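Proline iminopeptidase-related protein (Thermus thermophilus, PDB 2YYS) is of unknown function but adopts an alpha/beta hydrolase fold related to proline iminopeptidases and may act as a peptidase. Local coordinates at residues A[1-5]-A[17-23]; A[27-31]-A[94-100]; A[41-46]-A[255-259]; A[222-228]-A[246-252]. All blocks are in the same frame, centred on the assembly; numbering follows the deposited sequence.

Interaction 1. Residues A[1-5]-A[17-23]; sequences MREEI and VEDVGPV
R2 reaches across to D19 end-on, NH2 meeting OD2 at 2.8 Å and NH1 meeting OD1 at 3.1 Å. The planes are 76° apart: the oxygens lie near the guanidinium plane, whereas both nitrogens approach from above the carboxylate. NH1 has a second acceptor near the guanidinium plane, the carbonyl O of G21 at 2.8 Å, so three bonds fix its rotation. CB of V23 lies over the rim of one face, 3.7 Å from NE of R2. The arginine gets this far because its chain is extended from CG to NE, with CG anti to the backbone N (chi1 -180°). R54 on the adjoining strand also bridges D19 OD2. A lysine in place of R2 would probably be unable to hold both carboxylate oxygens and the G21 carbonyl at once, leaving part of this acceptor cluster without its donor. The backbones beneath form the antiparallel hairpin of strands 3-9 and 14-20 at one edge of the central sheet, with E4 and D19 as a hydrogen-bonded pair. G21 N donates to R2 O at 2.9 Å; at its phi of 97° a beta carbon would be jammed against the carbonyl O of V20, which calls for glycine. On the face opposite E4 and D19, E3 and V20 lie side by side, as do I5 and E18, while R43 bridges the carboxylates of E3 and E18, the latter also bonded to the hydroxyl of Y16.

Interaction 2. Residues A[27-31]-A[94-100]; sequences ALFVL and VERFGLL
F29 turns the edge of its ring toward the face of F97, centroids 4.8 Å apart and planes at 53°, in the buried part of this parallel strand pair. F97 has its CG between its own backbone N and carbonyl carbon (chi1 53°), which sets its ring across that of F29; CD2 of F29 comes 3.7 Å from CB of F97. On the opposite face of the sheet, G98 leaves room for L28, whose CD2 lies 3.7 Å from the glycine CA, where a beta carbon would clash. Next to it, V30 CG2 and L100 CD1 meet at 4.1 Å, branched apolar residues suited to a buried strand. Four backbone hydrogen bonds join the strands.

Toward A27 the contact nears the surface and admits a water. CB of small A27 still touches CG1 of V94 at 3.6 Å. The water takes the N-H of A27 and donates to the carbonyl O of R96 at 2.7 Å, bridging the two. R96 points away from strand 27-31, beside E120.

Strand 54-58 flanks 27-31 and strand 119-125 flanks 97-102, while helix 78-91 packs L88 and A89 against F29 and A89 against F97.

Interaction 3. Residues A[41-46]-A[255-259]; sequences VLREGL and HYLWI
Van der Waals contact with the indole of W258 dominates. G45 lies over one face of the ring, its CA 3.4 Å from CD1; a beta carbon would run into NE1, so glycine lets helix 40-46 approach so closely. L42 sets CD1 3.4 Å from CH2 of the six-membered ring, the two side chains crossing at about a right angle. The indole faces the helix because its CG sits between the backbone N and the carbonyl carbon (chi1 54°). V41 adds CG1 against the ring of Y256, 3.9 Å from CD1.

In the alpha/beta hydrolase fold, the segment after the last strand commonly carries the catalytic histidine. H255, with ND1 bonded to D229, occupies the corresponding place, though no catalytic role is established for it. Y256 beside it is the N-cap residue of helix 257-260, and H102 meets the rings of H255, Y256 and W258.

Polar contact runs through one water in the plane of the indole, which accepts from NE1 of W258 at 2.8 Å and donates to the carbonyl O of V41 at 2.9 Å. That oxygen also receives the helical bond from G45 N, so the water satisfies the buried indole N-H while leaving the helix intact.

Interaction 4. Residues A[222-228]-A[246-252]; sequences YVLVGER and PIRVLPE
A parallel strand pair at the far edge of the sheet, the beta-alpha-beta unit of strands 221-226 and 247-250 with helix 236-243 between them, makes this contact. Five backbone hydrogen bonds join it, V223 N to P246 O first and E227 N to L250 O last. Where the pair begins, Y222 lays one ring face against P246: CB sits 3.9 Å from the ring centroid, a CH-pi contact suiting a rigid proline. Bent at chi2 (-66°), R248, whose NE bridges E271, turns a guanidinium face toward this ring, planes 72° apart. Replacing Y222 by alanine is likely to leave P246 without its aromatic cover and open a gap beside R248. On the face toward helix 236-243, CG1 of V223 and CG1 of V225 lie 3.9 and 4.0 Å from CD1 of I247, beta-branched residues fitting an extended backbone. At the other end NH1 of R228 reaches OE1 of E252 at 2.9 Å. With E227 close by, this bridge probably eases the repulsion between two carboxylates at an exposed end.

Interactions 1, 2 and 4 are strand pairs of one mixed sheet: the hairpin at one edge, a parallel pair within it and the last parallel pair at the other edge. Interactions 1 and 4 have centres about 29 Å apart, whereas 1 and 2 are about 13 Å apart. Interaction 3 packs helix 40-46 against helix 257-260, and touches all three: R43 ties it to the hairpin of interaction 1, L42 and L46 rest on V30 and L100, and L257 packs on strands 221-226 and 247-250. Along the chain, interaction 4 falls between the two segments of interaction 3, while 2 and 3 interleave. Early and late parts of the alpha/beta hydrolase fold are thus brought together.

Interaction 1. Residues A[1-5]-A[17-23]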
loop_
_atom_site.group_PDB
_atom_site.type_symbol
_atom_site.label_atom_id
_atom_site.label_comp_id
_atom_site.label_asym_id
_atom_site.label_seq_id
_atom_site.Cartn_x
_atom_site.Cartn_y
_atom_site.Cartn_z
ATOM N N MET A 1 -6.078 19.862 -16.482
ATOM C CA MET A 1 -5.251 19.340 -15.350
ATOM C C MET A 1 -3.952 18.795 -15.927
ATOM O O MET A 1 -3.958 18.110 -16.959
ATOM C CB MET A 1 -5.998 18.222 -14.645
ATOM C CG MET A 1 -5.205 17.550 -13.508
ATOM S SD MET A 1 -5.628 15.809 -13.365
ATOM C CE MET A 1 -6.759 15.863 -11.963
ATOM N N ARG A 2 -2.845 19.099 -15.256
ATOM C CA ARG A 2 -1.556 18.582 -15.654
ATOM C C ARG A 2 -1.461 17.075 -15.373
ATOM O O ARG A 2 -1.792 16.604 -14.296
ATOM C CB ARG A 2 -0.456 19.342 -14.924
ATOM C CG ARG A 2 0.941 18.895 -15.265
ATOM C CD ARG A 2 1.992 19.603 -14.449
ATOM N NE ARG A 2 3.222 18.843 -14.456
ATOM C CZ ARG A 2 3.556 17.878 -13.602
ATOM N NH1 ARG A 2 2.764 17.516 -12.596
ATOM N NH2 ARG A 2 4.722 17.272 -13.766
ATOM N N GLU A 3 -0.998 16.335 -16.371
ATOM C CA GLU A 3 -0.813 14.896 -16.263
ATOM C C GLU A 3 0.305 14.451 -17.205
ATOM O O GLU A 3 0.177 14.558 -18.428
ATOM C CB GLU A 3 -2.118 14.173 -16.595
ATOM C CG GLU A 3 -2.015 12.659 -16.492
ATOM C CD GLU A 3 -3.290 11.946 -16.890
ATOM O OE1 GLU A 3 -3.897 12.322 -17.906
ATOM O OE2 GLU A 3 -3.672 10.990 -16.205
ATOM N N GLU A 4 1.396 13.957 -16.627
ATOM C CA GLU A 4 2.568 13.511 -17.381
ATOM C C GLU A 4 2.793 12.050 -17.072
ATOM O O GLU A 4 3.106 11.682 -15.934
ATOM C CB GLU A 4 3.822 14.313 -17.012
ATOM C CG GLU A 4 3.709 15.807 -17.266
ATOM C CD GLU A 4 3.400 16.131 -18.714
ATOM O OE1 GLU A 4 3.948 15.439 -19.611
ATOM O OE2 GLU A 4 2.595 17.076 -18.950
ATOM N N ILE A 5 2.610 11.226 -18.099
ATOM C CA ILE A 5 2.712 9.791 -18.000
ATOM C C ILE A 5 3.901 9.332 -18.854
ATOM O O ILE A 5 4.034 9.721 -20.013
ATOM C CB ILE A 5 1.407 9.143 -18.487
ATOM C CG1 ILE A 5 0.228 9.619 -17.617
ATOM C CG2 ILE A 5 1.555 7.626 -18.492
ATOM C CD1 ILE A 5 -1.142 9.092 -18.018
ATOM N N VAL A 17 5.030 5.827 -14.475
ATOM C CA VAL A 17 4.753 6.957 -13.609
ATOM C C VAL A 17 3.627 7.793 -14.189
ATOM O O VAL A 17 3.604 8.059 -15.389
ATOM C CB VAL A 17 6.025 7.838 -13.443
ATOM C CG1 VAL A 17 5.731 9.088 -12.650
ATOM C CG2 VAL A 17 7.137 7.041 -12.760
ATOM N N GLU A 18 2.687 8.180 -13.331
ATOM C CA GLU A 18 1.664 9.175 -13.644
ATOM C C GLU A 18 1.834 10.323 -12.656
ATOM O O GLU A 18 1.515 10.206 -11.470
ATOM C CB GLU A 18 0.259 8.589 -13.546
ATOM C CG GLU A 18 0.070 7.308 -14.353
ATOM C CD GLU A 18 -1.299 6.663 -14.159
ATOM O OE1 GLU A 18 -1.951 6.948 -13.140
ATOM O OE2 GLU A 18 -1.712 5.849 -15.024
ATOM N N ASP A 19 2.380 11.411 -13.173
ATOM C CA ASP A 19 2.706 12.606 -12.435
ATOM C C ASP A 19 1.585 13.602 -12.694
ATOM O O ASP A 19 1.494 14.194 -13.771
ATOM C CB ASP A 19 4.063 13.096 -12.946
ATOM C CG ASP A 19 4.545 14.351 -12.271
ATOM O OD1 ASP A 19 3.876 14.889 -11.361
ATOM O OD2 ASP A 19 5.616 14.880 -12.625
ATOM N N VAL A 20 0.744 13.804 -11.688
ATOM C CA VAL A 20 -0.553 14.455 -11.863
ATOM C C VAL A 20 -0.724 15.658 -10.944
ATOM O O VAL A 20 -0.355 15.597 -9.780
ATOM C CB VAL A 20 -1.662 13.430 -11.559
ATOM C CG1 VAL A 20 -3.017 14.036 -11.632
ATOM C CG2 VAL A 20 -1.565 12.263 -12.545
ATOM N N GLY A 21 -1.318 16.733 -11.454
ATOM C CA GLY A 21 -1.577 17.924 -10.657
ATOM C C GLY A 21 -0.518 19.009 -10.825
ATOM O O GLY A 21 0.460 18.820 -11.544
ATOM N N PRO A 22 -0.724 20.157 -10.175
ATOM C CA PRO A 22 0.176 21.310 -10.332
ATOM C C PRO A 22 1.626 20.946 -10.022
ATOM O O PRO A 22 1.895 20.354 -8.986
ATOM C CB PRO A 22 -0.363 22.354 -9.335
ATOM C CG PRO A 22 -1.541 21.771 -8.662
ATOM C CD PRO A 22 -1.836 20.419 -9.244
ATOM N N VAL A 23 2.538 21.292 -10.919
ATOM C CA VAL A 23 3.935 20.886 -10.802
ATOM C C VAL A 23 4.629 21.463 -9.555
ATOM O O VAL A 23 5.569 20.874 -9.036
ATOM C CB VAL A 23 4.735 21.245 -12.092
ATOM C CG1 VAL A 23 4.976 22.765 -12.223
ATOM C CG2 VAL A 23 6.036 20.489 -12.133
#

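Interaction 2. Residues A[27-31]-A[94-100]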
loop_
_atom_site.group_PDB
_atom_site.type_symbol
_atom_site.label_atom_id
_atom_site.label_comp_id
_atom_site.label_asym_id
_atom_site.label_seq_id
_atom_site.Cartn_x
_atom_site.Cartn_y
_atom_site.Cartn_z
ATOM N N ALA A 27 3.694 17.774 -2.809
ATOM C CA ALA A 27 3.850 16.504 -3.492
ATOM C C ALA A 27 3.510 15.310 -2.597
ATOM O O ALA A 27 3.870 15.290 -1.417
ATOM C CB ALA A 27 5.253 16.383 -4.003
ATOM N N LEU A 28 2.812 14.329 -3.179
ATOM C CA LEU A 28 2.538 13.033 -2.555
ATOM C C LEU A 28 2.944 11.924 -3.485
ATOM O O LEU A 28 2.617 11.972 -4.671
ATOM C CB LEU A 28 1.040 12.878 -2.269
ATOM C CG LEU A 28 0.477 13.929 -1.331
ATOM C CD1 LEU A 28 -1.030 13.880 -1.308
ATOM C CD2 LEU A 28 1.046 13.715 0.071
ATOM N N PHE A 29 3.650 10.929 -2.947
ATOM C CA PHE A 29 3.985 9.722 -3.672
ATOM C C PHE A 29 3.090 8.585 -3.200
ATOM O O PHE A 29 2.849 8.430 -1.998
ATOM C CB PHE A 29 5.464 9.390 -3.475
ATOM C CG PHE A 29 6.370 10.239 -4.316
ATOM C CD1 PHE A 29 7.057 9.703 -5.377
ATOM C CD2 PHE A 29 6.478 11.594 -4.078
ATOM C CE1 PHE A 29 7.873 10.496 -6.169
ATOM C CE2 PHE A 29 7.290 12.390 -4.870
ATOM C CZ PHE A 29 7.976 11.842 -5.916
ATOM N N VAL A 30 2.595 7.793 -4.147
ATOM C CA VAL A 30 1.644 6.729 -3.845
ATOM C C VAL A 30 2.356 5.396 -3.916
ATOM O O VAL A 30 3.011 5.084 -4.909
ATOM C CB VAL A 30 0.447 6.764 -4.796
ATOM C CG1 VAL A 30 -0.567 5.647 -4.486
ATOM C CG2 VAL A 30 -0.230 8.102 -4.686
ATOM N N LEU A 31 2.251 4.632 -2.833
ATOM C CA LEU A 31 2.877 3.323 -2.729
ATOM C C LEU A 31 1.802 2.227 -2.695
ATOM O O LEU A 31 1.146 2.012 -1.667
ATOM C CB LEU A 31 3.775 3.278 -1.488
ATOM C CG LEU A 31 5.059 4.113 -1.609
ATOM C CD1 LEU A 31 5.718 4.332 -0.249
ATOM C CD2 LEU A 31 6.040 3.444 -2.566
ATOM N N VAL A 94 11.562 16.620 -7.206
ATOM C CA VAL A 94 10.796 16.838 -5.981
ATOM C C VAL A 94 11.735 16.628 -4.789
ATOM O O VAL A 94 12.364 15.580 -4.676
ATOM C CB VAL A 94 9.604 15.865 -5.889
ATOM C CG1 VAL A 94 8.838 16.061 -4.585
ATOM C CG2 VAL A 94 8.668 16.040 -7.090
ATOM N N GLU A 95 11.821 17.616 -3.905
ATOM C CA GLU A 95 12.741 17.561 -2.765
ATOM C C GLU A 95 12.096 16.972 -1.525
ATOM O O GLU A 95 12.666 16.114 -0.875
ATOM C CB GLU A 95 13.218 18.951 -2.401
ATOM C CG GLU A 95 14.385 19.470 -3.214
ATOM C CD GLU A 95 14.725 20.871 -2.764
ATOM O OE1 GLU A 95 15.385 20.999 -1.707
ATOM O OE2 GLU A 95 14.263 21.828 -3.427
ATOM N N ARG A 96 10.921 17.476 -1.186
ATOM C CA ARG A 96 10.164 16.999 -0.033
ATOM C C ARG A 96 8.788 16.528 -0.514
ATOM O O ARG A 96 8.254 17.042 -1.487
ATOM C CB ARG A 96 10.021 18.116 1.008
ATOM C CG ARG A 96 11.346 18.519 1.707
ATOM C CD ARG A 96 11.243 19.778 2.602
ATOM N NE ARG A 96 11.098 20.961 1.764
ATOM C CZ ARG A 96 12.103 21.590 1.143
ATOM N NH1 ARG A 96 13.356 21.176 1.291
ATOM N NH2 ARG A 96 11.854 22.641 0.366
ATOM N N PHE A 97 8.213 15.558 0.179
ATOM C CA PHE A 97 6.946 14.951 -0.242
ATOM C C PHE A 97 6.321 14.168 0.900
ATOM O O PHE A 97 7.028 13.707 1.775
ATOM C CB PHE A 97 7.197 14.011 -1.420
ATOM C CG PHE A 97 8.266 12.997 -1.151
ATOM C CD1 PHE A 97 7.961 11.810 -0.513
ATOM C CD2 PHE A 97 9.581 13.239 -1.525
ATOM C CE1 PHE A 97 8.939 10.876 -0.253
ATOM C CE2 PHE A 97 10.565 12.307 -1.282
ATOM C CZ PHE A 97 10.247 11.126 -0.628
ATOM N N GLY A 98 4.998 14.031 0.884
ATOM C CA GLY A 98 4.306 13.052 1.711
ATOM C C GLY A 98 4.081 11.733 0.992
ATOM O O GLY A 98 4.397 11.577 -0.194
ATOM N N LEU A 99 3.530 10.779 1.728
ATOM C CA LEU A 99 3.285 9.445 1.216
ATOM C C LEU A 99 1.846 9.016 1.468
ATOM O O LEU A 99 1.289 9.279 2.529
ATOM C CB LEU A 99 4.215 8.458 1.898
ATOM C CG LEU A 99 5.707 8.684 1.663
ATOM C CD1 LEU A 99 6.522 8.040 2.749
ATOM C CD2 LEU A 99 6.127 8.129 0.333
ATOM N N LEU A 100 1.266 8.353 0.474
ATOM C CA LEU A 100 0.030 7.597 0.608
ATOM C C LEU A 100 0.367 6.153 0.302
ATOM O O LEU A 100 0.895 5.869 -0.771
ATOM C CB LEU A 100 -1.021 8.082 -0.385
ATOM C CG LEU A 100 -1.318 9.571 -0.463
ATOM C CD1 LEU A 100 -2.347 9.823 -1.562
ATOM C CD2 LEU A 100 -1.821 10.116 0.857
HETATM O O HOH W 1 6.170 18.777 -1.448
#

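Interaction 3. Residues A[41-46]-A[255-259]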
loop_
_atom_site.group_PDB
_atom_site.type_symbol
_atom_site.label_atom_id
_atom_site.label_comp_id
_atom_site.label_asym_id
_atom_site.label_seq_id
_atom_site.Cartn_x
_atom_site.Cartn_y
_atom_site.Cartn_z
ATOM N N VAL A 41 -6.175 0.975 -9.564
ATOM C CA VAL A 41 -7.391 1.039 -8.747
ATOM C C VAL A 41 -7.246 2.103 -7.659
ATOM O O VAL A 41 -8.176 2.864 -7.347
ATOM C CB VAL A 41 -7.716 -0.337 -8.135
ATOM C CG1 VAL A 41 -8.687 -0.226 -6.961
ATOM C CG2 VAL A 41 -8.301 -1.236 -9.207
ATOM N N LEU A 42 -6.044 2.155 -7.109
ATOM C CA LEU A 42 -5.724 3.095 -6.048
ATOM C C LEU A 42 -5.903 4.530 -6.523
ATOM O O LEU A 42 -6.539 5.340 -5.846
ATOM C CB LEU A 42 -4.307 2.829 -5.565
ATOM C CG LEU A 42 -3.872 3.429 -4.250
ATOM C CD1 LEU A 42 -4.850 3.151 -3.126
ATOM C CD2 LEU A 42 -2.479 2.863 -3.915
ATOM N N ARG A 43 -5.411 4.844 -7.717
ATOM C CA ARG A 43 -5.621 6.181 -8.265
ATOM C C ARG A 43 -7.109 6.504 -8.453
ATOM O O ARG A 43 -7.556 7.606 -8.124
ATOM C CB ARG A 43 -4.902 6.362 -9.600
ATOM C CG ARG A 43 -5.353 7.621 -10.315
ATOM C CD ARG A 43 -4.517 8.043 -11.499
ATOM N NE ARG A 43 -5.083 9.255 -12.103
ATOM C CZ ARG A 43 -4.618 9.850 -13.188
ATOM N NH1 ARG A 43 -3.551 9.372 -13.807
ATOM N NH2 ARG A 43 -5.215 10.940 -13.652
ATOM N N GLU A 44 -7.871 5.559 -9.003
ATOM C CA GLU A 44 -9.292 5.784 -9.242
ATOM C C GLU A 44 -10.031 6.073 -7.932
ATOM O O GLU A 44 -10.972 6.849 -7.913
ATOM C CB GLU A 44 -9.929 4.592 -9.974
ATOM C CG GLU A 44 -9.354 4.297 -11.360
ATOM C CD GLU A 44 -9.587 5.406 -12.388
ATOM O OE1 GLU A 44 -10.628 6.091 -12.328
ATOM O OE2 GLU A 44 -8.717 5.596 -13.268
ATOM N N GLY A 45 -9.597 5.457 -6.839
ATOM C CA GLY A 45 -10.203 5.675 -5.540
ATOM C C GLY A 45 -9.798 6.945 -4.806
ATOM O O GLY A 45 -10.587 7.491 -4.032
ATOM N N LEU A 46 -8.585 7.427 -5.031
ATOM C CA LEU A 46 -8.056 8.543 -4.248
ATOM C C LEU A 46 -8.104 9.887 -4.963
ATOM O O LEU A 46 -8.238 10.916 -4.296
ATOM C CB LEU A 46 -6.616 8.253 -3.799
ATOM C CG LEU A 46 -6.412 6.975 -2.980
ATOM C CD1 LEU A 46 -4.962 6.822 -2.578
ATOM C CD2 LEU A 46 -7.302 6.938 -1.739
ATOM N N HIS A 255 -10.790 -4.128 2.382
ATOM C CA HIS A 255 -9.456 -3.683 1.982
ATOM C C HIS A 255 -9.479 -2.498 1.016
ATOM O O HIS A 255 -8.658 -1.587 1.134
ATOM C CB HIS A 255 -8.696 -4.868 1.379
ATOM C CG HIS A 255 -7.224 -4.641 1.229
ATOM N ND1 HIS A 255 -6.418 -4.229 2.269
ATOM C CD2 HIS A 255 -6.411 -4.779 0.152
ATOM C CE1 HIS A 255 -5.173 -4.117 1.836
ATOM N NE2 HIS A 255 -5.142 -4.443 0.556
ATOM N N TYR A 256 -10.415 -2.517 0.066
ATOM C CA TYR A 256 -10.667 -1.370 -0.797
ATOM C C TYR A 256 -11.756 -0.542 -0.153
ATOM O O TYR A 256 -12.902 -0.493 -0.584
ATOM C CB TYR A 256 -10.991 -1.820 -2.223
ATOM C CG TYR A 256 -9.816 -2.549 -2.796
ATOM C CD1 TYR A 256 -8.783 -1.870 -3.432
ATOM C CD2 TYR A 256 -9.686 -3.907 -2.624
ATOM C CE1 TYR A 256 -7.669 -2.555 -3.922
ATOM C CE2 TYR A 256 -8.594 -4.589 -3.092
ATOM C CZ TYR A 256 -7.593 -3.921 -3.746
ATOM O OH TYR A 256 -6.522 -4.650 -4.200
ATOM N N LEU A 257 -11.361 0.132 0.910
ATOM C CA LEU A 257 -12.326 0.700 1.823
ATOM C C LEU A 257 -13.118 1.865 1.218
ATOM O O LEU A 257 -14.261 2.107 1.619
ATOM C CB LEU A 257 -11.672 1.007 3.182
ATOM C CG LEU A 257 -10.604 2.086 3.324
ATOM C CD1 LEU A 257 -10.300 2.341 4.782
ATOM C CD2 LEU A 257 -9.309 1.686 2.623
ATOM N N TRP A 258 -12.541 2.537 0.221
ATOM C CA TRP A 258 -13.205 3.642 -0.458
ATOM C C TRP A 258 -14.335 3.157 -1.391
ATOM O O TRP A 258 -15.241 3.913 -1.704
ATOM C CB TRP A 258 -12.179 4.496 -1.239
ATOM C CG TRP A 258 -11.339 3.697 -2.174
ATOM C CD1 TRP A 258 -11.640 3.377 -3.463
ATOM C CD2 TRP A 258 -10.075 3.081 -1.892
ATOM N NE1 TRP A 258 -10.640 2.600 -4.000
ATOM C CE2 TRP A 258 -9.663 2.412 -3.059
ATOM C CE3 TRP A 258 -9.236 3.038 -0.774
ATOM C CZ2 TRP A 258 -8.465 1.693 -3.133
ATOM C CZ3 TRP A 258 -8.047 2.318 -0.843
ATOM C CH2 TRP A 258 -7.672 1.660 -2.013
ATOM N N ILE A 259 -14.254 1.908 -1.843
ATOM C CA ILE A 259 -15.312 1.280 -2.627
ATOM C C ILE A 259 -16.497 0.859 -1.742
ATOM O O ILE A 259 -17.652 1.092 -2.087
ATOM C CB ILE A 259 -14.754 0.044 -3.361
ATOM C CG1 ILE A 259 -13.737 0.464 -4.430
ATOM C CG2 ILE A 259 -15.883 -0.784 -3.988
ATOM C CD1 ILE A 259 -13.143 -0.721 -5.201
HETATM O O HOH W 2 -10.948 2.307 -6.788
#

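Interaction 4. Residues A[222-228]-A[246-252]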
loop_
_atom_site.group_PDB
_atom_site.type_symbol
_atom_site.label_atom_id
_atom_site.label_comp_id
_atom_site.label_asym_id
_atom_site.label_seq_id
_atom_site.Cartn_x
_atom_site.Cartn_y
_atom_site.Cartn_z
ATOM N N TYR A 222 -1.163 8.926 9.737
ATOM C CA TYR A 222 -2.555 8.546 9.962
ATOM C C TYR A 222 -2.769 7.131 9.449
ATOM O O TYR A 222 -2.211 6.746 8.424
ATOM C CB TYR A 222 -3.494 9.485 9.193
ATOM C CG TYR A 222 -4.425 10.322 10.039
ATOM C CD1 TYR A 222 -3.927 11.378 10.795
ATOM C CD2 TYR A 222 -5.811 10.072 10.067
ATOM C CE1 TYR A 222 -4.772 12.173 11.571
ATOM C CE2 TYR A 222 -6.678 10.862 10.848
ATOM C CZ TYR A 222 -6.146 11.917 11.602
ATOM O OH TYR A 222 -6.961 12.727 12.383
ATOM N N VAL A 223 -3.598 6.376 10.153
ATOM C CA VAL A 223 -3.979 5.045 9.741
ATOM C C VAL A 223 -5.483 5.039 9.480
ATOM O O VAL A 223 -6.269 5.441 10.333
ATOM C CB VAL A 223 -3.633 3.990 10.807
ATOM C CG1 VAL A 223 -4.129 2.625 10.382
ATOM C CG2 VAL A 223 -2.119 3.957 11.070
ATOM N N LEU A 224 -5.853 4.601 8.283
ATOM C CA LEU A 224 -7.243 4.407 7.877
ATOM C C LEU A 224 -7.395 2.965 7.466
ATOM O O LEU A 224 -6.613 2.468 6.658
ATOM C CB LEU A 224 -7.592 5.266 6.661
ATOM C CG LEU A 224 -8.103 6.686 6.840
ATOM C CD1 LEU A 224 -7.104 7.536 7.556
ATOM C CD2 LEU A 224 -8.421 7.287 5.470
ATOM N N VAL A 225 -8.409 2.297 7.991
ATOM C CA VAL A 225 -8.586 0.878 7.731
ATOM C C VAL A 225 -10.057 0.480 7.822
ATOM O O VAL A 225 -10.839 1.095 8.535
ATOM C CB VAL A 225 -7.717 0.054 8.717
ATOM C CG1 VAL A 225 -8.211 0.219 10.151
ATOM C CG2 VAL A 225 -7.660 -1.416 8.322
ATOM N N GLY A 226 -10.429 -0.566 7.100
ATOM C CA GLY A 226 -11.797 -1.057 7.134
ATOM C C GLY A 226 -11.947 -2.025 8.283
ATOM O O GLY A 226 -11.102 -2.883 8.486
ATOM N N GLU A 227 -13.023 -1.894 9.037
ATOM C CA GLU A 227 -13.318 -2.825 10.130
ATOM C C GLU A 227 -13.378 -4.282 9.696
ATOM O O GLU A 227 -13.050 -5.191 10.473
ATOM C CB GLU A 227 -14.662 -2.445 10.721
ATOM C CG GLU A 227 -15.113 -3.255 11.912
ATOM C CD GLU A 227 -16.541 -2.879 12.259
ATOM O OE1 GLU A 227 -17.467 -3.233 11.453
ATOM O OE2 GLU A 227 -16.691 -2.171 13.292
ATOM N N ARG A 228 -13.821 -4.495 8.460
ATOM C CA ARG A 228 -13.960 -5.834 7.887
ATOM C C ARG A 228 -12.875 -6.221 6.885
ATOM O O ARG A 228 -13.037 -7.152 6.102
ATOM C CB ARG A 228 -15.362 -5.971 7.290
ATOM C CG ARG A 228 -16.440 -5.853 8.387
ATOM C CD ARG A 228 -17.874 -6.109 7.938
ATOM N NE ARG A 228 -18.082 -7.469 7.443
ATOM C CZ ARG A 228 -19.230 -7.917 6.918
ATOM N NH1 ARG A 228 -20.291 -7.115 6.833
ATOM N NH2 ARG A 228 -19.320 -9.169 6.472
ATOM N N PRO A 246 -3.112 8.591 14.936
ATOM C CA PRO A 246 -4.562 8.416 14.918
ATOM C C PRO A 246 -4.970 7.305 13.938
ATOM O O PRO A 246 -4.349 7.102 12.885
ATOM C CB PRO A 246 -5.081 9.780 14.470
ATOM C CG PRO A 246 -3.969 10.742 14.824
ATOM C CD PRO A 246 -2.707 9.979 14.654
ATOM N N ILE A 247 -5.990 6.560 14.329
ATOM C CA ILE A 247 -6.555 5.512 13.497
ATOM C C ILE A 247 -8.042 5.779 13.332
ATOM O O ILE A 247 -8.709 6.183 14.281
ATOM C CB ILE A 247 -6.305 4.105 14.100
ATOM C CG1 ILE A 247 -6.829 3.036 13.143
ATOM C CG2 ILE A 247 -6.907 3.964 15.541
ATOM C CD1 ILE A 247 -6.370 1.641 13.459
ATOM N N ARG A 248 -8.536 5.576 12.113
ATOM C CA ARG A 248 -9.958 5.615 11.811
ATOM C C ARG A 248 -10.324 4.276 11.199
ATOM O O ARG A 248 -9.735 3.860 10.202
ATOM C CB ARG A 248 -10.284 6.736 10.823
ATOM C CG ARG A 248 -9.939 8.145 11.314
ATOM C CD ARG A 248 -10.764 8.608 12.508
ATOM N NE ARG A 248 -10.293 9.893 13.037
ATOM C CZ ARG A 248 -9.525 10.065 14.122
ATOM N NH1 ARG A 248 -9.077 9.033 14.836
ATOM N NH2 ARG A 248 -9.184 11.297 14.484
ATOM N N VAL A 249 -11.289 3.611 11.821
ATOM C CA VAL A 249 -11.779 2.301 11.418
ATOM C C VAL A 249 -13.180 2.486 10.817
ATOM O O VAL A 249 -14.097 2.896 11.509
ATOM C CB VAL A 249 -11.836 1.349 12.635
ATOM C CG1 VAL A 249 -12.203 -0.054 12.212
ATOM C CG2 VAL A 249 -10.486 1.337 13.372
ATOM N N LEU A 250 -13.334 2.206 9.527
ATOM C CA LEU A 250 -14.597 2.451 8.837
ATOM C C LEU A 250 -15.471 1.216 8.954
ATOM O O LEU A 250 -15.067 0.142 8.527
ATOM C CB LEU A 250 -14.373 2.778 7.353
ATOM C CG LEU A 250 -13.379 3.898 7.017
ATOM C CD1 LEU A 250 -13.492 4.319 5.555
ATOM C CD2 LEU A 250 -13.567 5.095 7.926
ATOM N N PRO A 251 -16.671 1.363 9.520
ATOM C CA PRO A 251 -17.608 0.234 9.609
ATOM C C PRO A 251 -17.916 -0.334 8.234
ATOM O O PRO A 251 -17.953 0.417 7.248
ATOM C CB PRO A 251 -18.891 0.849 10.204
ATOM C CG PRO A 251 -18.520 2.189 10.738
ATOM C CD PRO A 251 -17.221 2.606 10.097
ATOM N N GLU A 252 -18.102 -1.646 8.175
ATOM C CA GLU A 252 -18.584 -2.328 6.974
ATOM C C GLU A 252 -17.679 -2.166 5.758
ATOM O O GLU A 252 -18.148 -2.254 4.626
ATOM C CB GLU A 252 -20.006 -1.845 6.621
ATOM C CG GLU A 252 -21.028 -2.004 7.750
ATOM C CD GLU A 252 -21.143 -3.438 8.253
ATOM O OE1 GLU A 252 -20.934 -4.378 7.456
ATOM O OE2 GLU A 252 -21.449 -3.629 9.451
#